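Local coordinates for phage terminase large subunit (Thermus phage P7426, PDB 7KS4), which probably acts as the ATP-driven motor that moves viral DNA into empty capsids and as the endonuclease that cuts the genome, this chain being its ATPase domain, at residues F194-K204 and N213-H223. Sequence-based numbering, arbitrary orientation. Where two conformers were deposited one is given.
Sequences FFLMGWRGGLK and NQTHPDFESFH. With SO4 (sulfate ion), chain D.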
loop_
_atom_site.group_PDB
_atom_site.type_symbol
_atom_site.label_atom_id
_atom_site.label_comp_id
_atom_site.label_asym_id
_atom_site.label_seq_id
_atom_site.Cartn_x
_atom_site.Cartn_y
_atom_site.Cartn_z
ATOM N N PHE A 194 -2.697 8.605 -12.653
ATOM C CA PHE A 194 -3.313 7.382 -12.147
ATOM C C PHE A 194 -4.407 7.700 -11.147
ATOM O O PHE A 194 -5.454 7.039 -11.129
ATOM C CB PHE A 194 -2.256 6.480 -11.516
ATOM C CG PHE A 194 -1.614 5.534 -12.487
ATOM C CD1 PHE A 194 -1.251 5.965 -13.753
ATOM C CD2 PHE A 194 -1.367 4.219 -12.136
ATOM C CE1 PHE A 194 -0.662 5.101 -14.653
ATOM C CE2 PHE A 194 -0.775 3.346 -13.035
ATOM C CZ PHE A 194 -0.420 3.789 -14.295
ATOM N N PHE A 195 -4.183 8.706 -10.302
ATOM C CA PHE A 195 -5.225 9.132 -9.376
ATOM C C PHE A 195 -6.498 9.496 -10.130
ATOM O O PHE A 195 -7.595 9.043 -9.785
ATOM C CB PHE A 195 -4.741 10.318 -8.547
ATOM C CG PHE A 195 -5.792 10.870 -7.639
ATOM C CD1 PHE A 195 -5.974 10.346 -6.374
ATOM C CD2 PHE A 195 -6.628 11.885 -8.063
ATOM C CE1 PHE A 195 -6.954 10.847 -5.537
ATOM C CE2 PHE A 195 -7.608 12.384 -7.233
ATOM C CZ PHE A 195 -7.771 11.858 -5.970
ATOM N N LEU A 196 -6.366 10.310 -11.174
ATOM C CA LEU A 196 -7.545 10.780 -11.890
ATOM C C LEU A 196 -8.289 9.631 -12.561
ATOM O O LEU A 196 -9.516 9.683 -12.695
ATOM C CB LEU A 196 -7.127 11.827 -12.920
ATOM C CG LEU A 196 -8.075 12.996 -13.160
ATOM C CD1 LEU A 196 -8.307 13.789 -11.887
ATOM C CD2 LEU A 196 -7.521 13.904 -14.260
ATOM N N MET A 197 -7.569 8.592 -12.988
ATOM C CA MET A 197 -8.216 7.449 -13.631
ATOM C C MET A 197 -9.244 6.797 -12.720
ATOM O O MET A 197 -10.176 6.144 -13.208
ATOM C CB MET A 197 -7.170 6.416 -14.049
ATOM C CG MET A 197 -6.326 6.853 -15.228
ATOM S SD MET A 197 -4.950 5.751 -15.531
ATOM C CE MET A 197 -4.018 6.763 -16.683
ATOM N N GLY A 198 -9.082 6.936 -11.408
ATOM C CA GLY A 198 -10.003 6.326 -10.470
ATOM C C GLY A 198 -10.801 7.311 -9.641
ATOM O O GLY A 198 -11.472 6.903 -8.688
ATOM N N TRP A 199 -10.766 8.600 -9.977
ATOM C CA TRP A 199 -11.368 9.611 -9.113
ATOM C C TRP A 199 -12.823 9.827 -9.518
ATOM O O TRP A 199 -13.106 10.350 -10.600
ATOM C CB TRP A 199 -10.599 10.927 -9.156
ATOM C CG TRP A 199 -11.284 11.958 -8.310
ATOM C CD1 TRP A 199 -11.902 13.099 -8.740
ATOM C CD2 TRP A 199 -11.466 11.915 -6.887
ATOM N NE1 TRP A 199 -12.442 13.776 -7.673
ATOM C CE2 TRP A 199 -12.190 13.071 -6.524
ATOM C CE3 TRP A 199 -11.078 11.019 -5.886
ATOM C CZ2 TRP A 199 -12.527 13.355 -5.203
ATOM C CZ3 TRP A 199 -11.422 11.300 -4.569
ATOM C CH2 TRP A 199 -12.140 12.458 -4.243
ATOM N N ARG A 200 -13.745 9.435 -8.641
ATOM C CA ARG A 200 -15.174 9.607 -8.883
ATOM C C ARG A 200 -15.828 10.515 -7.843
ATOM O O ARG A 200 -17.060 10.548 -7.742
ATOM C CB ARG A 200 -15.864 8.241 -8.919
ATOM C CG ARG A 200 -15.303 7.332 -9.984
ATOM C CD ARG A 200 -15.999 5.986 -10.030
ATOM N NE ARG A 200 -15.435 5.160 -11.093
ATOM C CZ ARG A 200 -14.265 4.532 -11.011
ATOM N NH1 ARG A 200 -13.533 4.624 -9.906
ATOM N NH2 ARG A 200 -13.826 3.815 -12.035
ATOM N N GLY A 201 -15.038 11.253 -7.072
ATOM C CA GLY A 201 -15.570 12.108 -6.031
ATOM C C GLY A 201 -15.959 13.504 -6.471
ATOM O O GLY A 201 -16.244 14.352 -5.618
ATOM N N GLY A 202 -15.977 13.772 -7.771
ATOM C CA GLY A 202 -16.425 15.052 -8.266
ATOM C C GLY A 202 -15.411 16.168 -8.073
ATOM O O GLY A 202 -14.288 15.984 -7.594
ATOM N N LEU A 203 -15.851 17.362 -8.469
ATOM C CA LEU A 203 -15.017 18.549 -8.380
ATOM C C LEU A 203 -14.513 18.739 -6.955
ATOM O O LEU A 203 -15.287 18.682 -5.995
ATOM C CB LEU A 203 -15.819 19.769 -8.836
ATOM C CG LEU A 203 -15.130 21.131 -8.932
ATOM C CD1 LEU A 203 -13.691 21.037 -9.428
ATOM C CD2 LEU A 203 -15.948 22.043 -9.848
ATOM N N LYS A 204 -13.208 18.954 -6.817
ATOM C CA LYS A 204 -12.623 19.226 -5.513
ATOM C C LYS A 204 -11.409 20.128 -5.682
ATOM O O LYS A 204 -10.582 19.908 -6.571
ATOM C CB LYS A 204 -12.234 17.928 -4.793
ATOM C CG LYS A 204 -13.308 17.440 -3.811
ATOM C CD LYS A 204 -12.835 16.278 -2.947
ATOM C CE LYS A 204 -11.590 16.633 -2.137
ATOM N NZ LYS A 204 -11.733 17.940 -1.435
ATOM N N ASN A 213 -13.258 14.696 -15.270
ATOM C CA ASN A 213 -12.305 13.675 -15.680
ATOM C C ASN A 213 -13.005 12.373 -16.045
ATOM O O ASN A 213 -14.058 12.036 -15.503
ATOM C CB ASN A 213 -11.303 13.396 -14.559
ATOM C CG ASN A 213 -11.969 12.856 -13.303
ATOM O OD1 ASN A 213 -12.685 13.579 -12.612
ATOM N ND2 ASN A 213 -11.729 11.580 -13.000
ATOM N N GLN A 214 -12.405 11.643 -16.980
ATOM C CA GLN A 214 -12.833 10.281 -17.253
ATOM C C GLN A 214 -12.231 9.334 -16.217
ATOM O O GLN A 214 -11.304 9.685 -15.484
ATOM C CB GLN A 214 -12.424 9.856 -18.665
ATOM C CG GLN A 214 -13.316 10.420 -19.765
ATOM C CD GLN A 214 -12.525 11.002 -20.917
ATOM O OE1 GLN A 214 -11.742 11.936 -20.740
ATOM N NE2 GLN A 214 -12.726 10.452 -22.110
ATOM N N THR A 215 -12.780 8.124 -16.155
ATOM C CA THR A 215 -12.283 7.104 -15.242
ATOM C C THR A 215 -12.187 5.773 -15.971
ATOM O O THR A 215 -12.869 5.534 -16.972
ATOM C CB THR A 215 -13.165 6.953 -13.991
ATOM O OG1 THR A 215 -14.521 6.684 -14.371
ATOM C CG2 THR A 215 -13.113 8.211 -13.146
ATOM N N HIS A 216 -11.303 4.912 -15.461
ATOM C CA HIS A 216 -11.138 3.551 -15.941
ATOM C C HIS A 216 -11.770 2.585 -14.946
ATOM O O HIS A 216 -11.595 2.759 -13.737
ATOM C CB HIS A 216 -9.658 3.195 -16.115
ATOM C CG HIS A 216 -8.942 4.051 -17.114
ATOM N ND1 HIS A 216 -7.662 3.781 -17.548
ATOM C CD2 HIS A 216 -9.333 5.170 -17.771
ATOM C CE1 HIS A 216 -7.293 4.699 -18.425
ATOM N NE2 HIS A 216 -8.289 5.554 -18.576
ATOM N N PRO A 217 -12.487 1.556 -15.408
ATOM C CA PRO A 217 -13.232 0.710 -14.458
ATOM C C PRO A 217 -12.354 -0.017 -13.453
ATOM O O PRO A 217 -12.826 -0.331 -12.353
ATOM C CB PRO A 217 -13.969 -0.285 -15.372
ATOM C CG PRO A 217 -13.910 0.302 -16.740
ATOM C CD PRO A 217 -12.648 1.091 -16.796
ATOM N N ASP A 218 -11.105 -0.325 -13.793
ATOM C CA ASP A 218 -10.256 -1.056 -12.858
ATOM C C ASP A 218 -9.560 -0.148 -11.854
ATOM O O ASP A 218 -8.773 -0.643 -11.039
ATOM C CB ASP A 218 -9.213 -1.887 -13.616
ATOM C CG ASP A 218 -8.547 -1.118 -14.751
ATOM O OD1 ASP A 218 -9.146 -0.136 -15.249
ATOM O OD2 ASP A 218 -7.426 -1.511 -15.155
ATOM N N PHE A 219 -9.848 1.151 -11.880
ATOM C CA PHE A 219 -9.208 2.119 -11.003
ATOM C C PHE A 219 -10.201 2.654 -9.981
ATOM O O PHE A 219 -11.352 2.959 -10.315
ATOM C CB PHE A 219 -8.636 3.289 -11.805
ATOM C CG PHE A 219 -7.296 3.012 -12.429
ATOM C CD1 PHE A 219 -7.182 2.180 -13.532
ATOM C CD2 PHE A 219 -6.154 3.616 -11.934
ATOM C CE1 PHE A 219 -5.942 1.937 -14.109
ATOM C CE2 PHE A 219 -4.918 3.376 -12.507
ATOM C CZ PHE A 219 -4.813 2.540 -13.591
ATOM N N GLU A 220 -9.746 2.793 -8.740
ATOM C CA GLU A 220 -10.514 3.499 -7.722
ATOM C C GLU A 220 -9.552 4.340 -6.902
ATOM O O GLU A 220 -8.523 3.836 -6.446
ATOM C CB GLU A 220 -11.289 2.539 -6.813
ATOM C CG GLU A 220 -12.109 3.259 -5.753
ATOM C CD GLU A 220 -13.081 2.335 -5.054
ATOM O OE1 GLU A 220 -13.088 1.129 -5.379
ATOM O OE2 GLU A 220 -13.837 2.815 -4.184
ATOM N N SER A 221 -9.884 5.615 -6.718
ATOM C CA SER A 221 -8.990 6.558 -6.068
ATOM C C SER A 221 -9.595 7.112 -4.786
ATOM O O SER A 221 -10.814 7.282 -4.672
ATOM C CB SER A 221 -8.644 7.709 -6.997
ATOM O OG SER A 221 -7.922 7.233 -8.112
ATOM N N PHE A 222 -8.713 7.415 -3.834
ATOM C CA PHE A 222 -9.082 7.897 -2.512
ATOM C C PHE A 222 -8.268 9.143 -2.207
ATOM O O PHE A 222 -7.082 9.214 -2.553
ATOM C CB PHE A 222 -8.828 6.814 -1.464
ATOM C CG PHE A 222 -9.340 5.467 -1.874
ATOM C CD1 PHE A 222 -10.571 5.018 -1.428
ATOM C CD2 PHE A 222 -8.606 4.659 -2.733
ATOM C CE1 PHE A 222 -11.052 3.789 -1.816
ATOM C CE2 PHE A 222 -9.084 3.432 -3.116
ATOM C CZ PHE A 222 -10.313 3.000 -2.654
ATOM N N HIS A 223 -8.912 10.122 -1.567
ATOM C CA HIS A 223 -8.296 11.410 -1.286
ATOM C C HIS A 223 -8.646 11.846 0.130
ATOM O O HIS A 223 -9.800 11.735 0.550
ATOM C CB HIS A 223 -8.757 12.479 -2.279
ATOM C CG HIS A 223 -8.005 13.763 -2.152
ATOM N ND1 HIS A 223 -8.607 14.946 -1.784
ATOM C CD2 HIS A 223 -6.690 14.042 -2.312
ATOM C CE1 HIS A 223 -7.697 15.903 -1.740
ATOM N NE2 HIS A 223 -6.526 15.379 -2.056
HETATM S S SO4 D . -16.338 3.681 -14.632
HETATM O O1 SO4 D . -14.908 3.966 -14.695
HETATM O O2 SO4 D . -16.550 2.340 -14.093
HETATM O O3 SO4 D . -17.002 4.656 -13.770
HETATM O O4 SO4 D . -16.897 3.761 -15.979
HETATM O O HOH W 1 -13.123 8.042 -6.154
HETATM O O HOH W 2 -14.706 13.196 -10.236
#
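G198, at the turn that follows F195 and L196, packs against edge strand 219-224, its CA 4.0 Å from that of E220, while the 213-218 loop wraps this turn, H216 N donating to M197 O and S221 N to G198 O. G198 suits the spot because, lacking a side chain, it lets its CA come within 3.6 Å of F219 CB. On the helix side, S221 OG makes a hydrogen bond to F195 O whose modelled length, 2.5 Å, is doubtfully short, and S221 CB sits over a face of the F195 ring. M197, with CG anti to its carbonyl carbon (chi1 -72°) and extended beyond, lies against two aromatics: CG over the centre of the H216 ring, SD over a face of F219, 4.0 Å from its centroid. F219 turns an edge to the face of F194, planes at 82°, a T-shaped pair. At W199 the N213 amide serves as donor. ND2 reaches W199 O at 3.0 Å, nearly straight (175°) and on a lone pair, and makes a weak bond to L196 O. R200 suits the solvent side, where its long extended chain brings the guanidinium to F219 O, held end-on by NH1 (2.8 Å) and NH2 (3.1 Å). NE and NH2 also bind a sulfate, probably from the crystallisation liquor, and T215 OG1 donates to the same ion. Across the strand, F222 packs on helix 25-32, and backbone bonds to strand 37-42 tie 219-224 into the sheet of this P-loop ATPase domain. Carbonyls of 195-199 thus receive donors from the strand and the loop before it, at F195 and L196 in addition to local backbone bonds, while R200 probably brings positive charge to the anion.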